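Local structure of dally-like, isoform A (Drosophila melanogaster, 6XTZ) at residues 33-38 / 42-47; 18-23 / 233-238. The protein binds Wnt and Hedgehog proteins as a glypican, probably a cell-surface proteoglycan, and shields the Wnt lipid to enable signalling at a distance. The protein carries 5 engineered substitutions. One frame throughout, in Å; residues are numbered along the deposited sequence.

Contact 1 (33-38 / 42-47)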
loop_
_atom_site.group_PDB
_atom_site.type_symbol
_atom_site.label_atom_id
_atom_site.label_comp_id
_atom_site.label_asym_id
_atom_site.label_seq_id
_atom_site.Cartn_x
_atom_site.Cartn_y
_atom_site.Cartn_z
ATOM N N ASN A 33 -34.494 -26.693 30.600
ATOM C CA ASN A 33 -33.773 -26.751 31.865
ATOM C C ASN A 33 -32.399 -27.396 31.743
ATOM O O ASN A 33 -31.657 -27.428 32.731
ATOM C CB ASN A 33 -34.601 -27.505 32.912
ATOM C CG ASN A 33 -35.969 -26.886 33.128
ATOM O OD1 ASN A 33 -36.097 -25.838 33.761
ATOM N ND2 ASN A 33 -37.001 -27.536 32.604
ATOM N N GLU A 34 -32.040 -27.911 30.570
ATOM C CA GLU A 34 -30.715 -28.483 30.385
ATOM C C GLU A 34 -29.649 -27.392 30.407
ATOM O O GLU A 34 -29.905 -26.232 30.072
ATOM C CB GLU A 34 -30.642 -29.258 29.069
ATOM C CG GLU A 34 -31.249 -30.647 29.131
ATOM C CD GLU A 34 -30.949 -31.465 27.892
ATOM O OE1 GLU A 34 -31.534 -31.175 26.827
ATOM O OE2 GLU A 34 -30.117 -32.392 27.982
ATOM N N ARG A 35 -28.440 -27.777 30.811
ATOM C CA ARG A 35 -27.290 -26.876 30.894
ATOM C C ARG A 35 -26.162 -27.472 30.057
ATOM O O ARG A 35 -25.221 -28.062 30.591
ATOM C CB ARG A 35 -26.839 -26.666 32.343
ATOM C CG ARG A 35 -27.871 -26.089 33.292
ATOM C CD ARG A 35 -27.147 -25.367 34.417
ATOM N NE ARG A 35 -27.925 -25.251 35.644
ATOM C CZ ARG A 35 -27.556 -24.504 36.679
ATOM N NH1 ARG A 35 -28.309 -24.453 37.768
ATOM N NH2 ARG A 35 -26.434 -23.800 36.620
ATOM N N VAL A 36 -26.250 -27.311 28.738
ATOM C CA VAL A 36 -25.258 -27.907 27.849
ATOM C C VAL A 36 -24.819 -26.918 26.777
ATOM O O VAL A 36 -24.061 -27.276 25.867
ATOM C CB VAL A 36 -25.795 -29.199 27.206
ATOM C CG1 VAL A 36 -25.900 -30.313 28.240
ATOM C CG2 VAL A 36 -27.141 -28.941 26.549
ATOM N N LEU A 37 -25.284 -25.675 26.866
ATOM C CA LEU A 37 -24.880 -24.671 25.893
ATOM C C LEU A 37 -23.396 -24.359 26.040
ATOM O O LEU A 37 -22.877 -24.221 27.151
ATOM C CB LEU A 37 -25.710 -23.395 26.048
ATOM C CG LEU A 37 -27.200 -23.522 25.714
ATOM C CD1 LEU A 37 -27.856 -22.150 25.640
ATOM C CD2 LEU A 37 -27.406 -24.297 24.418
ATOM N N ARG A 38 -22.715 -24.258 24.899
ATOM C CA ARG A 38 -21.277 -24.022 24.851
ATOM C C ARG A 38 -20.908 -22.551 24.957
ATOM O O ARG A 38 -19.876 -22.221 25.551
ATOM C CB ARG A 38 -20.692 -24.589 23.555
ATOM C CG ARG A 38 -20.769 -26.098 23.441
ATOM C CD ARG A 38 -20.114 -26.584 22.158
ATOM N NE ARG A 38 -20.910 -26.269 20.975
ATOM C CZ ARG A 38 -20.577 -26.624 19.739
ATOM N NH1 ARG A 38 -19.460 -27.305 19.522
ATOM N NH2 ARG A 38 -21.361 -26.303 18.719
ATOM N N SER A 42 -26.254 -20.902 30.433
ATOM C CA SER A 42 -27.288 -21.885 30.746
ATOM C C SER A 42 -27.556 -21.817 32.245
ATOM O O SER A 42 -27.030 -22.632 33.016
ATOM C CB SER A 42 -26.871 -23.292 30.326
ATOM O OG SER A 42 -27.001 -23.465 28.929
ATOM N N PRO A 43 -28.352 -20.856 32.693
ATOM C CA PRO A 43 -28.609 -20.699 34.124
ATOM C C PRO A 43 -29.634 -21.722 34.603
ATOM O O PRO A 43 -30.158 -22.528 33.835
ATOM C CB PRO A 43 -29.146 -19.271 34.223
ATOM C CG PRO A 43 -29.827 -19.054 32.921
ATOM C CD PRO A 43 -29.029 -19.820 31.893
ATOM N N SER A 44 -29.912 -21.674 35.907
ATOM C CA SER A 44 -30.907 -22.570 36.483
ATOM C C SER A 44 -32.311 -22.246 35.988
ATOM O O SER A 44 -33.149 -23.149 35.872
ATOM C CB SER A 44 -30.850 -22.498 38.009
ATOM O OG SER A 44 -30.805 -21.153 38.452
ATOM N N VAL A 45 -32.583 -20.975 35.681
ATOM C CA VAL A 45 -33.915 -20.581 35.238
ATOM C C VAL A 45 -34.239 -21.121 33.852
ATOM O O VAL A 45 -35.406 -21.106 33.444
ATOM C CB VAL A 45 -34.059 -19.048 35.266
ATOM C CG1 VAL A 45 -33.799 -18.517 36.667
ATOM C CG2 VAL A 45 -33.116 -18.405 34.263
ATOM N N GLY A 46 -33.244 -21.596 33.115
ATOM C CA GLY A 46 -33.455 -22.196 31.814
ATOM C C GLY A 46 -33.007 -21.279 30.686
ATOM O O GLY A 46 -32.555 -20.152 30.895
ATOM N N THR A 47 -33.150 -21.800 29.470
ATOM C CA THR A 47 -32.778 -21.084 28.259
ATOM C C THR A 47 -33.761 -21.428 27.150
ATOM O O THR A 47 -34.365 -22.504 27.150
ATOM C CB THR A 47 -31.351 -21.428 27.813
ATOM O OG1 THR A 47 -31.101 -20.856 26.523
ATOM C CG2 THR A 47 -31.165 -22.937 27.738
HETATM O O HOH W 1 -28.532 -26.248 27.796
#
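Arg-35 turns CG away from its own carbonyl carbon (chi1 -59°) and then runs extended to NE, which carries its chain along the backbone of Ser-42 and Pro-43 as far as Ser-44. Arg-35 CD passes 3.1 Å from Ser-42 O, and the guanidinium lies with one face over the peptide link between Pro-43 and Ser-44, the Ser-44 N being 3.7 Å from its plane. Arg-35 NH1 ends 3.2 Å from Ser-44 CB. A long, flat-ended side chain suits this exposed place, since its methylenes and planar head can both lie against main chain. That peptide opens the type I turn from Pro-43 to Gly-46, part of the irregular, disulfide-tied N-terminal end of the glypican core protein that precedes helix 51-110; Gly-46 takes a positive phi that a CB would obstruct. Ser-42 OG lies 3.2 Å from both Leu-37 CB and CG, its small side chain letting the two come this near. A water accepts from Val-36 N at 2.7 Å and bonds weakly to Glu-34 O and Ser-42 OG. Leu-37 and Thr-47 meet tip to tip, Leu-37 CD1 touching Thr-47 OG1 in van der Waals contact at 3.6 Å; the threonine hydroxyl has its hydrogen bond with Cys-49 N.

Contact 2 (18-23 / 233-238)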
loop_
_atom_site.group_PDB
_atom_site.type_symbol
_atom_site.label_atom_id
_atom_site.label_comp_id
_atom_site.label_asym_id
_atom_site.label_seq_id
_atom_site.Cartn_x
_atom_site.Cartn_y
_atom_site.Cartn_z
ATOM N N GLN A 18 -36.738 -18.112 13.873
ATOM C CA GLN A 18 -37.195 -18.452 12.530
ATOM C C GLN A 18 -36.524 -17.585 11.474
ATOM O O GLN A 18 -36.271 -18.052 10.358
ATOM C CB GLN A 18 -38.716 -18.319 12.441
ATOM C CG GLN A 18 -39.477 -19.326 13.290
ATOM C CD GLN A 18 -40.981 -19.161 13.193
ATOM O OE1 GLN A 18 -41.477 -18.204 12.599
ATOM N NE2 GLN A 18 -41.716 -20.098 13.779
ATOM N N ALA A 19 -36.230 -16.325 11.803
ATOM C CA ALA A 19 -35.502 -15.464 10.880
ATOM C C ALA A 19 -34.055 -15.900 10.709
ATOM O O ALA A 19 -33.433 -15.562 9.696
ATOM C CB ALA A 19 -35.556 -14.012 11.357
ATOM N N ARG A 20 -33.507 -16.639 11.671
ATOM C CA ARG A 20 -32.138 -17.128 11.603
ATOM C C ARG A 20 -32.034 -18.500 10.950
ATOM O O ARG A 20 -30.962 -19.111 10.986
ATOM C CB ARG A 20 -31.526 -17.165 13.006
ATOM C CG ARG A 20 -31.363 -15.791 13.639
ATOM C CD ARG A 20 -30.968 -15.892 15.105
ATOM N NE ARG A 20 -30.788 -14.576 15.714
ATOM C CZ ARG A 20 -30.518 -14.381 17.001
ATOM N NH1 ARG A 20 -30.400 -15.417 17.821
ATOM N NH2 ARG A 20 -30.370 -13.149 17.470
ATOM N N GLY A 21 -33.117 -18.994 10.355
ATOM C CA GLY A 21 -33.099 -20.267 9.668
ATOM C C GLY A 21 -33.477 -21.466 10.506
ATOM O O GLY A 21 -33.368 -22.598 10.020
ATOM N N ILE A 22 -33.915 -21.261 11.744
ATOM C CA ILE A 22 -34.289 -22.356 12.632
ATOM C C ILE A 22 -35.754 -22.695 12.404
ATOM O O ILE A 22 -36.625 -21.818 12.476
ATOM C CB ILE A 22 -34.030 -21.984 14.101
ATOM C CG1 ILE A 22 -32.575 -21.552 14.295
ATOM C CG2 ILE A 22 -34.370 -23.152 15.012
ATOM C CD1 ILE A 22 -32.254 -21.084 15.697
ATOM N N ASP A 23 -36.030 -23.967 12.128
ATOM C CA ASP A 23 -37.399 -24.402 11.903
ATOM C C ASP A 23 -38.192 -24.375 13.206
ATOM O O ASP A 23 -37.646 -24.560 14.297
ATOM C CB ASP A 23 -37.422 -25.808 11.302
ATOM C CG ASP A 23 -36.695 -25.885 9.973
ATOM O OD1 ASP A 23 -36.712 -24.885 9.226
ATOM O OD2 ASP A 23 -36.104 -26.945 9.680
ATOM N N MET A 233 -22.306 -12.459 21.598
ATOM C CA MET A 233 -22.620 -11.071 21.287
ATOM C C MET A 233 -23.847 -10.966 20.390
ATOM O O MET A 233 -24.741 -10.152 20.645
ATOM C CB MET A 233 -21.410 -10.398 20.630
ATOM C CG MET A 233 -21.594 -8.926 20.291
ATOM S SD MET A 233 -22.267 -8.637 18.645
ATOM C CE MET A 233 -21.060 -9.484 17.626
ATOM N N GLN A 234 -23.915 -11.788 19.344
ATOM C CA GLN A 234 -24.900 -11.574 18.291
ATOM C C GLN A 234 -26.189 -12.366 18.495
ATOM O O GLN A 234 -27.272 -11.871 18.161
ATOM C CB GLN A 234 -24.286 -11.923 16.929
ATOM C CG GLN A 234 -25.221 -11.711 15.744
ATOM C CD GLN A 234 -24.560 -11.994 14.409
ATOM O OE1 GLN A 234 -23.343 -12.164 14.328
ATOM N NE2 GLN A 234 -25.363 -12.047 13.352
ATOM N N HIS A 235 -26.110 -13.581 19.038
ATOM C CA HIS A 235 -27.266 -14.469 19.079
ATOM C C HIS A 235 -27.764 -14.813 20.475
ATOM O O HIS A 235 -28.963 -15.051 20.638
ATOM C CB HIS A 235 -26.959 -15.782 18.340
ATOM C CG HIS A 235 -26.681 -15.603 16.881
ATOM N ND1 HIS A 235 -27.604 -15.075 16.004
ATOM C CD2 HIS A 235 -25.581 -15.886 16.143
ATOM C CE1 HIS A 235 -27.084 -15.038 14.790
ATOM N NE2 HIS A 235 -25.857 -15.524 14.847
ATOM N N CYS A 236 -26.890 -14.853 21.483
ATOM C CA CYS A 236 -27.295 -15.349 22.795
ATOM C C CYS A 236 -28.302 -14.447 23.497
ATOM O O CYS A 236 -28.898 -14.878 24.491
ATOM C CB CYS A 236 -26.070 -15.545 23.687
ATOM S SG CYS A 236 -25.015 -16.917 23.177
ATOM N N GLY A 237 -28.506 -13.220 23.017
ATOM C CA GLY A 237 -29.537 -12.377 23.599
ATOM C C GLY A 237 -30.924 -12.970 23.441
ATOM O O GLY A 237 -31.740 -12.917 24.363
ATOM N N ALA A 238 -31.204 -13.555 22.274
ATOM C CA ALA A 238 -32.507 -14.171 22.052
ATOM C C ALA A 238 -32.686 -15.426 22.896
ATOM O O ALA A 238 -33.820 -15.800 23.215
ATOM C CB ALA A 238 -32.691 -14.496 20.571
HETATM O O HOH W 2 -29.903 -12.321 19.839
#
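The nearest CA atoms, of Arg-20 and His-235, are 9.3 Å apart, where helix 14-19 ends near the break between helices 224-234 and 236-239. A Schellman motif closes the first helix: Gly-21, at positive phi, is its C-prime residue, and Ile-22 N and Gly-21 N return to Phe-17 O and Gln-18 O. A long side chain suits this separation, and Arg-20 spans it extended from CG to NE. Its guanidinium sets one face over His-235 ND1, which stands 3.1 Å from the Arg-20 guanidinium plane, while the imidazole presents its edge, the two planes 74° apart. This is an edge-on approach to the arginine's face, and NE and NH1 are badly angled to bond ND1. The direct bond is instead Arg-20 NH1 to His-235 O, 3.2 Å long and 158° at the hydrogen, arriving in the carbonyl plane on a lone pair; the same oxygen accepts from Ala-238 N. The small Ala-238 side chain leaves room for the guanidinium, with Ala-238 CB 3.7 Å from Arg-20 NH1. A leucine replacing Arg-20 would probably leave His-235 O without its side-chain donor and the bridging water without one of its partners. That water lies at the guanidinium edge, accepting from Arg-20 NH2 at 2.6 Å and from Ala-238 N at 3.0 Å, and donating to Gln-234 O at 3.2 Å.

How the contacts relate
Contact 1 is a surface contact within one loop, whereas contact 2 is partly buried and joins segments some 210 residues apart, and contact 1 lies within the loop that contact 2 closes. Their centres are 16 Å apart and their nearest atoms about 6 Å, without touching, at the same end of the elongated, mostly helical molecule. Both rest on helix 51-110, Leu-37 on Glu-54 and Arg-20 on Met-57, and the Cys-40 to Cys-236 disulfide ties the interval between the segments of contact 1 to contact 2. Each features an arginine face against its partner and a water between the segments: the exposed arginine packs on a peptide beside a weak water link, the more sheltered one adds a direct hydrogen bond.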